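Local coordinates for protein MgGH51 (Meripilus giganteus, PDB 6ZPV) that acts as a family GH51 alpha-L-arabinofuranosidase, hydrolysing terminal alpha-L-arabinofuranosyl residues, probably from arabinose-containing plant cell-wall polysaccharides, at residues G230-G235 with P255-D260; L20-I25 with P481-V486; A431-N436 with T489-D494; R41-V46 with A193-F198. All blocks are in the same frame, centred on the assembly; numbering follows the deposited sequence.

Contact 1. Residues G230-G235 with P255-D260; sequences GNNLEG and PGRVGD
In the loop that follows strand 224-227 of the (beta/alpha)8 barrel, the chain turns tightly at N231-E234, and R257 and D260 close on it with polar groups. N232 O takes two of these donors. R257 NH1 donates to N232 O at 2.9 Å, lying in the carbonyl plane, and NH2 adds a weak bond to the same oxygen. Arginine suits the place because its fork can serve several acceptors: NH2 also forms a salt bridge with D260 OD2 at 3.1 Å and bonds to T240 O. The R257 chain bends at chi3 (-75°), which sets NE; G259 CA lies over one face of the guanidinium, offset toward the rim.

D260 OD2 is gripped twice. G235 N donates to it over 2.9 Å from above the carboxylate plane, while R257 NH2 arrives from the opposite face; the arginine would also be expected to stabilise the negative charge. N232 uses both ends of its amide: OD1 accepts D260 N at 3.0 Å in a nearly straight bond (163°), and ND2 donates to N265 OD1. At G259 a side chain would collide with that OD1, while G235 has the positive phi that glycine adopts readily. Water 1 joins N231 ND2 to D260 O.

The contact thus ties the barrel loop to strand 257-258, which pairs with strand 264-265. On the barrel side, E23, just beyond strand 20-21, accepts from N232 N, and N350, just after strand 345-348, bonds to E234 OE2.

Contact 2. Residues L20-I25 with P481-V486; sequences LMFEDI and PLLQHV
L482 is the main bump of this contact, set into a hollow walled by L20, the backbone of M21 and the ring of F22. Its CB presses on M21 O at 3.3 Å. CG stands anti to the backbone N (chi1 -176°), and the methyls beyond it meet those of L20: L482 CD1 lies 3.9 Å from L20 CD2, and L482 CD2 lies 4.1 Å from L20 CD1. The branched end of leucine gives each side two methyls to set against the other.

F22 offers its rim rather than its face. L483 CD1 sits 4.0 Å from F22 CE2, close to the ring plane, and L482 CD2 touches the neighbouring edge atom CD2 more loosely, so the ring wedges beside two methyl groups. Farther along, I25 crosses P481 at a slant, with I25 CG2 at 4.0 Å from P481 CB; the proline, which follows a cis peptide bond, gives a compact, rigid partner. Water 2 bridges the backbones, donating to M21 O and accepting from L482 N.

L217 of helix 211-219 packs on both L20 and L482, and I213 of the same helix on L483. Joining the end of strand 20-21 to the chain just past strand 474-479, the first and last of eight parallel strands, the arrangement is that of the closing seam of a (beta/alpha)8 barrel.

Contact 3. Residues A431-N436 with T489-D494; sequences AAISTN and TQWTPD
The backbones of I433 and P493 approach with their CA atoms 5.9 Å apart, one where the chain leaves strand 424-432, the other in the loop 489-494. The peptide bond before P493 is cis, and its ring points toward the strand end, crossing I433 at about a right angle. P493 CD touches both CA and CB of I433, at 3.5 and 3.6 Å, and lies near CG2 as well, while P493 CG rests 3.6 Å from A432 O. A small ring without a polar end suits such close contact with backbone atoms.

I433 carries its CG1 between the backbone N and the carbonyl carbon (chi1 71°), the crowded position, and the branch ends in CD1, 4.3 Å from W491 CZ2 and oblique to the indole. An alanine in place of P493 would remove CG and CD, and is likely to open a gap beside I433 and A432 O and to let the peptide bond relax to trans.

The loop is held from elsewhere too. R448 makes a cation-pi contact with W491 and donates to T492 O, T492 OG1 bonds to L449 O, and Y402 meets the indole edge-to-face. Past I433, S434 forms an ST turn, its OG accepting from N436 N at 2.9 Å.

Y479 of strand 474-479 touches both A431 and P493. The site lies at the C-terminal ends of the last two barrel strands, the end at which (beta/alpha)8 glycosidases carry their active site; a glycerol about 4 Å from the W491 side chain is consistent with a pocket there.

Contact 4. Residues R41-V46 with A193-F198; sequences RAFQQV and AMFSLF
R41 lies side by side with M194, both side chains pointing the same way, and M194 CE lies over one face of the guanidinium at 3.7 Å from R41 NE. Methionine suits this role because its chain, bent at chi2 and chi3, can fold its methyl over a flat group. The R41 chain starts with CG in the position between backbone N and carbonyl carbon (chi1 72°) and then runs extended to NE. CB, CG and CD all lie against F195 O, with CB as near as 3.2 Å; this buried oxygen finds no hydrogen-bond partner in the model. At the far end R41 NH1 reaches the edge of the F198 ring, 4.1 Å from CE1, with the planes 30° apart, and forms a salt bridge with E36 as well as a bond to Y34 OH. An alanine here would probably leave E36 without its positive mate and the M194 methyl without the flat group it covers.

The backbones meet through F195 N, which donates to R41 O at 3.0 Å. Beside this bond, A42 CB touches M194 SD, and water 3 bridges A42 O to M194 N. F43 and F195 meet rim to rim, CE2 to CE2 at 3.9 Å, and the ring of W57 packs against both.

Loop 41-46 thus docks on strand 189-198, which runs antiparallel between strands 80-85 and 112-119 of a five-stranded sheet. L82 touches both F43 and F195, while F117 backs M194. A type II turn from F43 to V46 carries Q44 and Q45 toward strand 264-265.

In the fold
All four contacts are largely buried, but their depth differs. The centre of contact 2 lies about 4 Å from that of the chain, and the contact is apolar apart from one bridging water; contact 4, its centre about 21 Å from the chain's, belongs to the beta-rich part inserted between the first two barrel strands. Contacts 2 and 3 both reach the parallel barrel sheet; both are mainly apolar within themselves, and they touch through P481 on W491 and a hydrogen bond from Q484 to T489. Contact 1, among loops, relies on charge and hydrogen bonds, and joins contact 2 through E23 and N232. Contact 4 mixes both chemistries and meets contact 1 through a weak bond of Q45 to G256.

Contact 1. Residues G230-G235 with P255-D260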
loop_
_atom_site.group_PDB
_atom_site.type_symbol
_atom_site.label_atom_id
_atom_site.label_comp_id
_atom_site.label_asym_id
_atom_site.label_seq_id
_atom_site.Cartn_x
_atom_site.Cartn_y
_atom_site.Cartn_z
ATOM N N GLY A 230 1.735 -5.616 9.111
ATOM C CA GLY A 230 0.559 -4.857 9.456
ATOM C C GLY A 230 -0.532 -5.777 10.039
ATOM O O GLY A 230 -0.534 -6.987 9.845
ATOM N N ASN A 231 -1.547 -5.120 10.646
ATOM C CA ASN A 231 -2.644 -5.875 11.240
ATOM C C ASN A 231 -3.349 -6.750 10.222
ATOM O O ASN A 231 -3.844 -7.833 10.579
ATOM C CB ASN A 231 -3.662 -4.949 11.861
ATOM C CG ASN A 231 -3.273 -4.401 13.210
ATOM O OD1 ASN A 231 -2.129 -4.607 13.658
ATOM N ND2 ASN A 231 -4.205 -3.793 13.925
ATOM N N ASN A 232 -3.445 -6.319 8.961
ATOM C CA ASN A 232 -4.206 -7.103 7.960
ATOM C C ASN A 232 -3.578 -8.467 7.672
ATOM O O ASN A 232 -4.236 -9.316 7.074
ATOM C CB ASN A 232 -4.363 -6.328 6.656
ATOM C CG ASN A 232 -5.634 -6.662 5.908
ATOM O OD1 ASN A 232 -6.727 -6.628 6.509
ATOM N ND2 ASN A 232 -5.496 -7.037 4.638
ATOM N N LEU A 233 -2.329 -8.709 8.076
ATOM C CA LEU A 233 -1.737 -10.057 8.005
ATOM C C LEU A 233 -2.406 -11.017 8.967
ATOM O O LEU A 233 -2.484 -12.236 8.711
ATOM C CB LEU A 233 -0.249 -9.931 8.415
ATOM C CG LEU A 233 0.563 -11.232 8.566
ATOM C CD1 LEU A 233 0.874 -11.861 7.208
ATOM C CD2 LEU A 233 1.844 -10.936 9.325
ATOM N N GLU A 234 -2.750 -10.521 10.164
ATOM C CA GLU A 234 -2.951 -11.348 11.343
ATOM C C GLU A 234 -4.278 -12.087 11.378
ATOM O O GLU A 234 -4.347 -13.198 11.962
ATOM C CB GLU A 234 -2.736 -10.534 12.609
ATOM C CG GLU A 234 -1.267 -10.149 12.814
ATOM C CD GLU A 234 -1.087 -9.186 13.950
ATOM O OE1 GLU A 234 -0.831 -9.717 15.125
ATOM O OE2 GLU A 234 -1.172 -7.958 13.761
ATOM N N GLY A 235 -5.337 -11.473 10.837
ATOM C CA GLY A 235 -6.686 -12.000 11.087
ATOM C C GLY A 235 -7.193 -11.678 12.454
ATOM O O GLY A 235 -6.428 -11.294 13.343
ATOM N N PRO A 255 -10.881 -17.200 -2.562
ATOM C CA PRO A 255 -12.116 -17.021 -1.809
ATOM C C PRO A 255 -12.294 -15.664 -1.188
ATOM O O PRO A 255 -13.435 -15.299 -0.798
ATOM C CB PRO A 255 -12.037 -18.131 -0.741
ATOM C CG PRO A 255 -10.524 -18.322 -0.545
ATOM C CD PRO A 255 -10.011 -18.206 -1.949
ATOM N N GLY A 256 -11.220 -14.888 -1.044
ATOM C CA GLY A 256 -11.270 -13.657 -0.291
ATOM C C GLY A 256 -11.279 -13.895 1.194
ATOM O O GLY A 256 -11.429 -15.054 1.631
ATOM N N ARG A 257 -11.195 -12.820 1.997
ATOM C CA ARG A 257 -11.203 -12.951 3.445
ATOM C C ARG A 257 -11.669 -11.629 4.012
ATOM O O ARG A 257 -11.425 -10.550 3.443
ATOM C CB ARG A 257 -9.819 -13.335 4.011
ATOM C CG ARG A 257 -8.654 -12.449 3.579
ATOM C CD ARG A 257 -7.367 -12.844 4.271
ATOM N NE ARG A 257 -7.316 -12.436 5.673
ATOM C CZ ARG A 257 -6.750 -11.342 6.129
ATOM N NH1 ARG A 257 -6.238 -10.409 5.334
ATOM N NH2 ARG A 257 -6.705 -11.155 7.440
ATOM N N VAL A 258 -12.265 -11.706 5.189
ATOM C CA VAL A 258 -12.531 -10.518 5.996
ATOM C C VAL A 258 -11.220 -10.049 6.587
ATOM O O VAL A 258 -10.579 -10.805 7.303
ATOM C CB VAL A 258 -13.585 -10.796 7.063
ATOM C CG1 VAL A 258 -13.789 -9.552 7.925
ATOM C CG2 VAL A 258 -14.917 -11.259 6.415
ATOM N N GLY A 259 -10.829 -8.819 6.257
ATOM C CA GLY A 259 -9.601 -8.247 6.783
ATOM C C GLY A 259 -9.823 -7.594 8.143
ATOM O O GLY A 259 -10.847 -7.806 8.792
ATOM N N ASP A 260 -8.855 -6.797 8.549
ATOM C CA ASP A 260 -8.847 -6.278 9.911
ATOM C C ASP A 260 -9.301 -4.819 10.000
ATOM O O ASP A 260 -9.130 -4.225 11.046
ATOM C CB ASP A 260 -7.461 -6.710 10.456
ATOM C CG ASP A 260 -7.293 -8.353 10.469
ATOM O OD1 ASP A 260 -8.226 -9.043 11.200
ATOM O OD2 ASP A 260 -6.398 -8.999 9.635
HETATM O O HOH W 1 -6.974 -3.940 12.965
#

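Contact 2. Residues L20-I25 with P481-V486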
loop_
_atom_site.group_PDB
_atom_site.type_symbol
_atom_site.label_atom_id
_atom_site.label_comp_id
_atom_site.label_asym_id
_atom_site.label_seq_id
_atom_site.Cartn_x
_atom_site.Cartn_y
_atom_site.Cartn_z
ATOM N N LEU A 20 8.466 1.715 1.577
ATOM C CA LEU A 20 7.023 1.810 1.773
ATOM C C LEU A 20 6.505 0.698 2.670
ATOM O O LEU A 20 7.036 -0.435 2.672
ATOM C CB LEU A 20 6.310 1.694 0.423
ATOM C CG LEU A 20 6.779 2.635 -0.674
ATOM C CD1 LEU A 20 5.906 2.457 -1.899
ATOM C CD2 LEU A 20 6.812 4.083 -0.241
ATOM N N MET A 21 5.448 1.015 3.416
ATOM C CA MET A 21 4.714 0.047 4.238
ATOM C C MET A 21 3.296 -0.110 3.741
ATOM O O MET A 21 2.555 0.877 3.659
ATOM C CB MET A 21 4.708 0.439 5.717
ATOM C CG MET A 21 4.032 -0.547 6.639
ATOM S SD MET A 21 2.231 -0.364 6.723
ATOM C CE MET A 21 1.724 -1.796 7.624
ATOM N N PHE A 22 2.904 -1.349 3.382
ATOM C CA PHE A 22 1.582 -1.594 2.813
ATOM C C PHE A 22 0.837 -2.682 3.593
ATOM O O PHE A 22 1.338 -3.781 3.829
ATOM C CB PHE A 22 1.716 -2.008 1.339
ATOM C CG PHE A 22 0.349 -2.098 0.660
ATOM C CD1 PHE A 22 -0.390 -3.268 0.668
ATOM C CD2 PHE A 22 -0.204 -1.005 0.043
ATOM C CE1 PHE A 22 -1.653 -3.311 0.093
ATOM C CE2 PHE A 22 -1.476 -1.039 -0.532
ATOM C CZ PHE A 22 -2.187 -2.210 -0.517
ATOM N N GLU A 23 -0.432 -2.383 3.844
ATOM C CA GLU A 23 -1.463 -3.382 4.084
ATOM C C GLU A 23 -2.717 -2.816 3.419
ATOM O O GLU A 23 -2.777 -1.607 3.184
ATOM C CB GLU A 23 -1.693 -3.593 5.583
ATOM C CG GLU A 23 -2.417 -2.420 6.253
ATOM C CD GLU A 23 -2.524 -2.594 7.771
ATOM O OE1 GLU A 23 -3.129 -3.601 8.230
ATOM O OE2 GLU A 23 -1.986 -1.709 8.468
ATOM N N ASP A 24 -3.751 -3.643 3.246
ATOM C CA ASP A 24 -5.040 -3.140 2.744
ATOM C C ASP A 24 -5.761 -2.507 3.938
ATOM O O ASP A 24 -6.291 -3.204 4.835
ATOM C CB ASP A 24 -5.856 -4.274 2.105
ATOM C CG ASP A 24 -6.848 -3.746 1.123
ATOM O OD1 ASP A 24 -7.342 -2.589 1.285
ATOM O OD2 ASP A 24 -7.153 -4.482 0.112
ATOM N N ILE A 25 -5.724 -1.175 3.997
ATOM C CA ILE A 25 -6.363 -0.349 5.028
ATOM C C ILE A 25 -6.868 0.887 4.267
ATOM O O ILE A 25 -6.235 1.323 3.293
ATOM C CB ILE A 25 -5.369 0.044 6.146
ATOM C CG1 ILE A 25 -6.034 0.826 7.295
ATOM C CG2 ILE A 25 -4.157 0.769 5.610
ATOM C CD1 ILE A 25 -5.109 1.115 8.454
ATOM N N PRO A 481 0.028 4.755 7.723
ATOM C CA PRO A 481 -0.216 4.019 6.488
ATOM C C PRO A 481 0.205 4.813 5.240
ATOM O O PRO A 481 0.289 6.049 5.223
ATOM C CB PRO A 481 -1.758 3.818 6.459
ATOM C CG PRO A 481 -2.165 4.045 7.878
ATOM C CD PRO A 481 -1.211 5.096 8.421
ATOM N N LEU A 482 0.386 4.057 4.143
ATOM C CA LEU A 482 0.774 4.581 2.838
ATOM C C LEU A 482 -0.378 5.271 2.135
ATOM O O LEU A 482 -0.137 6.328 1.523
ATOM C CB LEU A 482 1.308 3.419 2.034
ATOM C CG LEU A 482 1.878 3.748 0.654
ATOM C CD1 LEU A 482 3.044 4.708 0.734
ATOM C CD2 LEU A 482 2.270 2.481 -0.056
ATOM N N LEU A 483 -1.561 4.642 2.140
ATOM C CA LEU A 483 -2.620 5.015 1.207
ATOM C C LEU A 483 -3.946 5.207 1.916
ATOM O O LEU A 483 -4.265 4.502 2.903
ATOM C CB LEU A 483 -2.761 3.943 0.120
ATOM C CG LEU A 483 -1.690 3.985 -0.961
ATOM C CD1 LEU A 483 -1.680 2.770 -1.819
ATOM C CD2 LEU A 483 -1.858 5.206 -1.838
ATOM N N GLN A 484 -4.778 6.063 1.337
ATOM C CA GLN A 484 -6.113 6.378 1.868
ATOM C C GLN A 484 -7.123 6.696 0.776
ATOM O O GLN A 484 -6.975 7.716 0.074
ATOM C CB GLN A 484 -6.040 7.574 2.797
ATOM C CG GLN A 484 -7.373 8.091 3.298
ATOM C CD GLN A 484 -7.303 9.485 3.910
ATOM O OE1 GLN A 484 -6.351 10.217 3.736
ATOM N NE2 GLN A 484 -8.369 9.840 4.602
ATOM N N HIS A 485 -8.205 5.920 0.716
ATOM C CA HIS A 485 -9.390 6.305 -0.072
ATOM C C HIS A 485 -10.159 7.287 0.779
ATOM O O HIS A 485 -10.631 6.962 1.876
ATOM C CB HIS A 485 -10.263 5.077 -0.398
ATOM C CG HIS A 485 -11.198 5.359 -1.487
ATOM N ND1 HIS A 485 -12.074 6.454 -1.472
ATOM C CD2 HIS A 485 -11.327 4.745 -2.695
ATOM C CE1 HIS A 485 -12.702 6.414 -2.629
ATOM N NE2 HIS A 485 -12.290 5.388 -3.408
ATOM N N VAL A 486 -10.285 8.531 0.316
ATOM C CA VAL A 486 -10.939 9.571 1.127
ATOM C C VAL A 486 -12.409 9.296 1.366
ATOM O O VAL A 486 -12.980 9.911 2.261
ATOM C CB VAL A 486 -10.715 10.959 0.560
ATOM C CG1 VAL A 486 -9.259 11.308 0.546
ATOM C CG2 VAL A 486 -11.394 11.140 -0.810
HETATM O O HOH W 2 -0.106 1.079 4.752
#

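Contact 3. Residues A431-N436 with T489-D494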
loop_
_atom_site.group_PDB
_atom_site.type_symbol
_atom_site.label_atom_id
_atom_site.label_comp_id
_atom_site.label_asym_id
_atom_site.label_seq_id
_atom_site.Cartn_x
_atom_site.Cartn_y
_atom_site.Cartn_z
ATOM N N ALA A 431 4.712 7.684 12.047
ATOM C CA ALA A 431 4.023 8.875 11.575
ATOM C C ALA A 431 3.704 9.766 12.767
ATOM O O ALA A 431 3.405 9.273 13.880
ATOM C CB ALA A 431 2.681 8.554 10.905
ATOM N N ALA A 432 3.725 11.075 12.525
ATOM C CA ALA A 432 3.172 12.061 13.487
ATOM C C ALA A 432 1.681 12.185 13.218
ATOM O O ALA A 432 1.290 12.680 12.173
ATOM C CB ALA A 432 3.917 13.375 13.345
ATOM N N ILE A 433 0.856 11.715 14.158
ATOM C CA ILE A 433 -0.578 11.480 13.883
ATOM C C ILE A 433 -1.513 12.473 14.559
ATOM O O ILE A 433 -2.684 12.486 14.176
ATOM C CB ILE A 433 -0.999 10.046 14.204
ATOM C CG1 ILE A 433 -1.029 9.750 15.693
ATOM C CG2 ILE A 433 -0.109 9.067 13.430
ATOM C CD1 ILE A 433 -1.730 8.435 16.015
ATOM N N SER A 434 -1.063 13.203 15.583
ATOM C CA SER A 434 -1.940 13.991 16.431
ATOM C C SER A 434 -1.085 14.990 17.177
ATOM O O SER A 434 0.097 14.704 17.437
ATOM C CB SER A 434 -2.627 13.079 17.449
ATOM O OG SER A 434 -3.386 13.821 18.385
ATOM N N THR A 435 -1.689 16.102 17.580
ATOM C CA THR A 435 -1.028 17.010 18.503
ATOM C C THR A 435 -1.392 16.742 19.966
ATOM O O THR A 435 -0.884 17.475 20.836
ATOM C CB THR A 435 -1.357 18.467 18.152
ATOM O OG1 THR A 435 -2.777 18.626 18.108
ATOM C CG2 THR A 435 -0.825 18.833 16.780
ATOM N N ASN A 436 -2.206 15.731 20.249
ATOM C CA ASN A 436 -2.666 15.444 21.610
ATOM C C ASN A 436 -1.893 14.247 22.188
ATOM O O ASN A 436 -2.207 13.088 21.924
ATOM C CB ASN A 436 -4.136 15.134 21.584
ATOM C CG ASN A 436 -4.765 15.020 22.971
ATOM O OD1 ASN A 436 -4.050 14.782 23.974
ATOM N ND2 ASN A 436 -6.102 15.162 23.000
ATOM N N THR A 489 -12.266 5.636 5.048
ATOM C CA THR A 489 -11.094 5.797 5.903
ATOM C C THR A 489 -11.278 5.183 7.289
ATOM O O THR A 489 -12.296 5.484 7.942
ATOM C CB THR A 489 -10.778 7.287 6.018
ATOM O OG1 THR A 489 -10.393 7.792 4.721
ATOM C CG2 THR A 489 -9.656 7.536 6.992
ATOM N N GLN A 490 -10.331 4.360 7.692
ATOM C CA GLN A 490 -10.261 3.786 9.042
ATOM C C GLN A 490 -9.115 4.349 9.906
ATOM O O GLN A 490 -9.146 4.158 11.099
ATOM C CB GLN A 490 -10.220 2.277 9.016
ATOM C CG GLN A 490 -11.394 1.630 8.275
ATOM C CD GLN A 490 -11.313 1.654 6.770
ATOM O OE1 GLN A 490 -10.260 1.285 6.259
ATOM N NE2 GLN A 490 -12.412 2.059 6.102
ATOM N N TRP A 491 -8.192 5.058 9.297
ATOM C CA TRP A 491 -7.022 5.598 10.019
ATOM C C TRP A 491 -6.521 6.857 9.304
ATOM O O TRP A 491 -6.459 6.802 8.060
ATOM C CB TRP A 491 -5.901 4.585 10.075
ATOM C CG TRP A 491 -4.671 4.967 10.828
ATOM C CD1 TRP A 491 -3.692 5.822 10.456
ATOM C CD2 TRP A 491 -4.312 4.544 12.161
ATOM N NE1 TRP A 491 -2.704 5.892 11.387
ATOM C CE2 TRP A 491 -3.070 5.123 12.462
ATOM C CE3 TRP A 491 -4.960 3.805 13.158
ATOM C CZ2 TRP A 491 -2.397 4.898 13.679
ATOM C CZ3 TRP A 491 -4.325 3.563 14.375
ATOM C CH2 TRP A 491 -3.067 4.137 14.605
ATOM N N THR A 492 -6.177 7.902 10.031
ATOM C CA THR A 492 -5.487 9.075 9.499
ATOM C C THR A 492 -4.345 9.383 10.452
ATOM O O THR A 492 -4.368 9.007 11.621
ATOM C CB THR A 492 -6.419 10.278 9.389
ATOM O OG1 THR A 492 -6.801 10.733 10.707
ATOM C CG2 THR A 492 -7.674 9.969 8.587
ATOM N N PRO A 493 -3.370 10.195 10.030
ATOM C CA PRO A 493 -3.139 10.628 8.658
ATOM C C PRO A 493 -2.447 9.538 7.821
ATOM O O PRO A 493 -1.891 8.585 8.348
ATOM C CB PRO A 493 -2.197 11.825 8.862
ATOM C CG PRO A 493 -1.351 11.418 10.025
ATOM C CD PRO A 493 -2.321 10.661 10.924
ATOM N N ASP A 494 -2.520 9.709 6.508
ATOM C CA ASP A 494 -1.973 8.764 5.529
ATOM C C ASP A 494 -1.068 9.458 4.523
ATOM O O ASP A 494 -1.275 10.653 4.251
ATOM C CB ASP A 494 -3.142 8.049 4.845
ATOM C CG ASP A 494 -4.061 7.408 5.842
ATOM O OD1 ASP A 494 -3.690 6.412 6.458
ATOM O OD2 ASP A 494 -5.211 8.012 6.053
#

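Contact 4. Residues R41-V46 with A193-F198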
loop_
_atom_site.group_PDB
_atom_site.type_symbol
_atom_site.label_atom_id
_atom_site.label_comp_id
_atom_site.label_asym_id
_atom_site.label_seq_id
_atom_site.Cartn_x
_atom_site.Cartn_y
_atom_site.Cartn_z
ATOM N N ARG A 41 -17.306 -7.395 -6.080
ATOM C CA ARG A 41 -17.413 -7.890 -7.457
ATOM C C ARG A 41 -17.886 -9.330 -7.571
ATOM O O ARG A 41 -18.415 -9.729 -8.607
ATOM C CB ARG A 41 -16.098 -7.723 -8.188
ATOM C CG ARG A 41 -14.975 -8.663 -7.752
ATOM C CD ARG A 41 -13.684 -8.416 -8.516
ATOM N NE ARG A 41 -12.636 -9.280 -8.078
ATOM C CZ ARG A 41 -11.365 -9.184 -8.430
ATOM N NH1 ARG A 41 -10.977 -8.288 -9.332
ATOM N NH2 ARG A 41 -10.445 -9.995 -7.915
ATOM N N ALA A 42 -17.632 -10.122 -6.529
ATOM C CA ALA A 42 -17.915 -11.568 -6.583
ATOM C C ALA A 42 -18.603 -12.033 -5.312
ATOM O O ALA A 42 -18.658 -13.242 -5.044
ATOM C CB ALA A 42 -16.640 -12.338 -6.838
ATOM N N PHE A 43 -19.208 -11.117 -4.556
ATOM C CA PHE A 43 -20.042 -11.462 -3.397
ATOM C C PHE A 43 -19.217 -12.297 -2.409
ATOM O O PHE A 43 -19.756 -13.172 -1.713
ATOM C CB PHE A 43 -21.330 -12.168 -3.838
ATOM C CG PHE A 43 -22.013 -11.371 -4.939
ATOM C CD1 PHE A 43 -22.678 -10.200 -4.685
ATOM C CD2 PHE A 43 -21.839 -11.734 -6.261
ATOM C CE1 PHE A 43 -23.143 -9.399 -5.722
ATOM C CE2 PHE A 43 -22.292 -10.940 -7.284
ATOM C CZ PHE A 43 -22.927 -9.787 -7.024
ATOM N N GLN A 44 -17.927 -11.995 -2.279
ATOM C CA GLN A 44 -17.113 -12.817 -1.394
ATOM C C GLN A 44 -17.384 -12.459 0.073
ATOM O O GLN A 44 -17.469 -11.288 0.467
ATOM C CB GLN A 44 -15.625 -12.538 -1.644
ATOM C CG GLN A 44 -15.139 -13.177 -2.943
ATOM C CD GLN A 44 -13.847 -12.525 -3.442
ATOM O OE1 GLN A 44 -13.863 -11.338 -3.832
ATOM N NE2 GLN A 44 -12.711 -13.245 -3.411
ATOM N N GLN A 45 -17.524 -13.519 0.867
ATOM C CA GLN A 45 -17.585 -13.393 2.345
ATOM C C GLN A 45 -18.752 -12.547 2.808
ATOM O O GLN A 45 -18.636 -11.877 3.852
ATOM C CB GLN A 45 -16.248 -12.887 2.915
ATOM C CG GLN A 45 -15.041 -13.739 2.525
ATOM C CD GLN A 45 -15.058 -15.159 3.009
ATOM O OE1 GLN A 45 -15.830 -15.532 3.906
ATOM N NE2 GLN A 45 -14.210 -15.971 2.439
ATOM N N VAL A 46 -19.859 -12.600 2.075
ATOM C CA VAL A 46 -21.103 -11.965 2.542
ATOM C C VAL A 46 -22.158 -13.045 2.772
ATOM O O VAL A 46 -22.032 -14.172 2.292
ATOM C CB VAL A 46 -21.638 -10.912 1.541
ATOM C CG1 VAL A 46 -20.598 -9.814 1.356
ATOM C CG2 VAL A 46 -22.014 -11.531 0.201
ATOM N N ALA A 193 -22.019 -14.295 -11.582
ATOM C CA ALA A 193 -20.943 -14.416 -10.598
ATOM C C ALA A 193 -19.691 -13.772 -11.163
ATOM O O ALA A 193 -19.554 -13.624 -12.381
ATOM C CB ALA A 193 -20.686 -15.879 -10.228
ATOM N N MET A 194 -18.746 -13.486 -10.256
ATOM C CA MET A 194 -17.372 -13.117 -10.658
ATOM C C MET A 194 -17.383 -12.037 -11.744
ATOM O O MET A 194 -16.852 -12.206 -12.845
ATOM C CB MET A 194 -16.580 -14.363 -11.085
ATOM C CG MET A 194 -15.104 -14.215 -11.266
ATOM S SD MET A 194 -14.189 -13.531 -9.850
ATOM C CE MET A 194 -13.868 -11.851 -10.419
ATOM N N PHE A 195 -17.893 -10.873 -11.376
ATOM C CA PHE A 195 -17.813 -9.684 -12.248
ATOM C C PHE A 195 -16.454 -9.037 -12.146
ATOM O O PHE A 195 -15.790 -9.111 -11.109
ATOM C CB PHE A 195 -18.848 -8.660 -11.788
ATOM C CG PHE A 195 -20.297 -9.054 -11.933
ATOM C CD1 PHE A 195 -20.993 -8.738 -13.102
ATOM C CD2 PHE A 195 -21.006 -9.661 -10.917
ATOM C CE1 PHE A 195 -22.358 -8.992 -13.248
ATOM C CE2 PHE A 195 -22.374 -9.931 -11.063
ATOM C CZ PHE A 195 -23.040 -9.606 -12.214
ATOM N N SER A 196 -16.088 -8.287 -13.185
ATOM C CA SER A 196 -14.851 -7.506 -13.123
ATOM C C SER A 196 -14.879 -6.360 -14.138
ATOM O O SER A 196 -15.364 -6.555 -15.268
ATOM C CB SER A 196 -13.645 -8.398 -13.396
ATOM O OG SER A 196 -12.409 -7.679 -13.357
ATOM N N LEU A 197 -14.327 -5.214 -13.772
ATOM C CA LEU A 197 -14.096 -4.130 -14.697
ATOM C C LEU A 197 -12.740 -3.508 -14.408
ATOM O O LEU A 197 -12.527 -3.006 -13.295
ATOM C CB LEU A 197 -15.197 -3.056 -14.610
ATOM C CG LEU A 197 -15.064 -1.918 -15.615
ATOM C CD1 LEU A 197 -15.370 -2.349 -17.024
ATOM C CD2 LEU A 197 -15.934 -0.730 -15.244
ATOM N N PHE A 198 -11.853 -3.554 -15.389
ATOM C CA PHE A 198 -10.512 -2.962 -15.254
ATOM C C PHE A 198 -10.294 -1.825 -16.216
ATOM O O PHE A 198 -10.679 -1.932 -17.398
ATOM C CB PHE A 198 -9.389 -3.992 -15.496
ATOM C CG PHE A 198 -8.923 -4.722 -14.267
ATOM C CD1 PHE A 198 -9.764 -5.582 -13.580
ATOM C CD2 PHE A 198 -7.665 -4.557 -13.763
ATOM C CE1 PHE A 198 -9.336 -6.233 -12.438
ATOM C CE2 PHE A 198 -7.219 -5.192 -12.629
ATOM C CZ PHE A 198 -8.091 -6.057 -11.985
HETATM O O HOH W 3 -19.494 -14.519 -7.439
#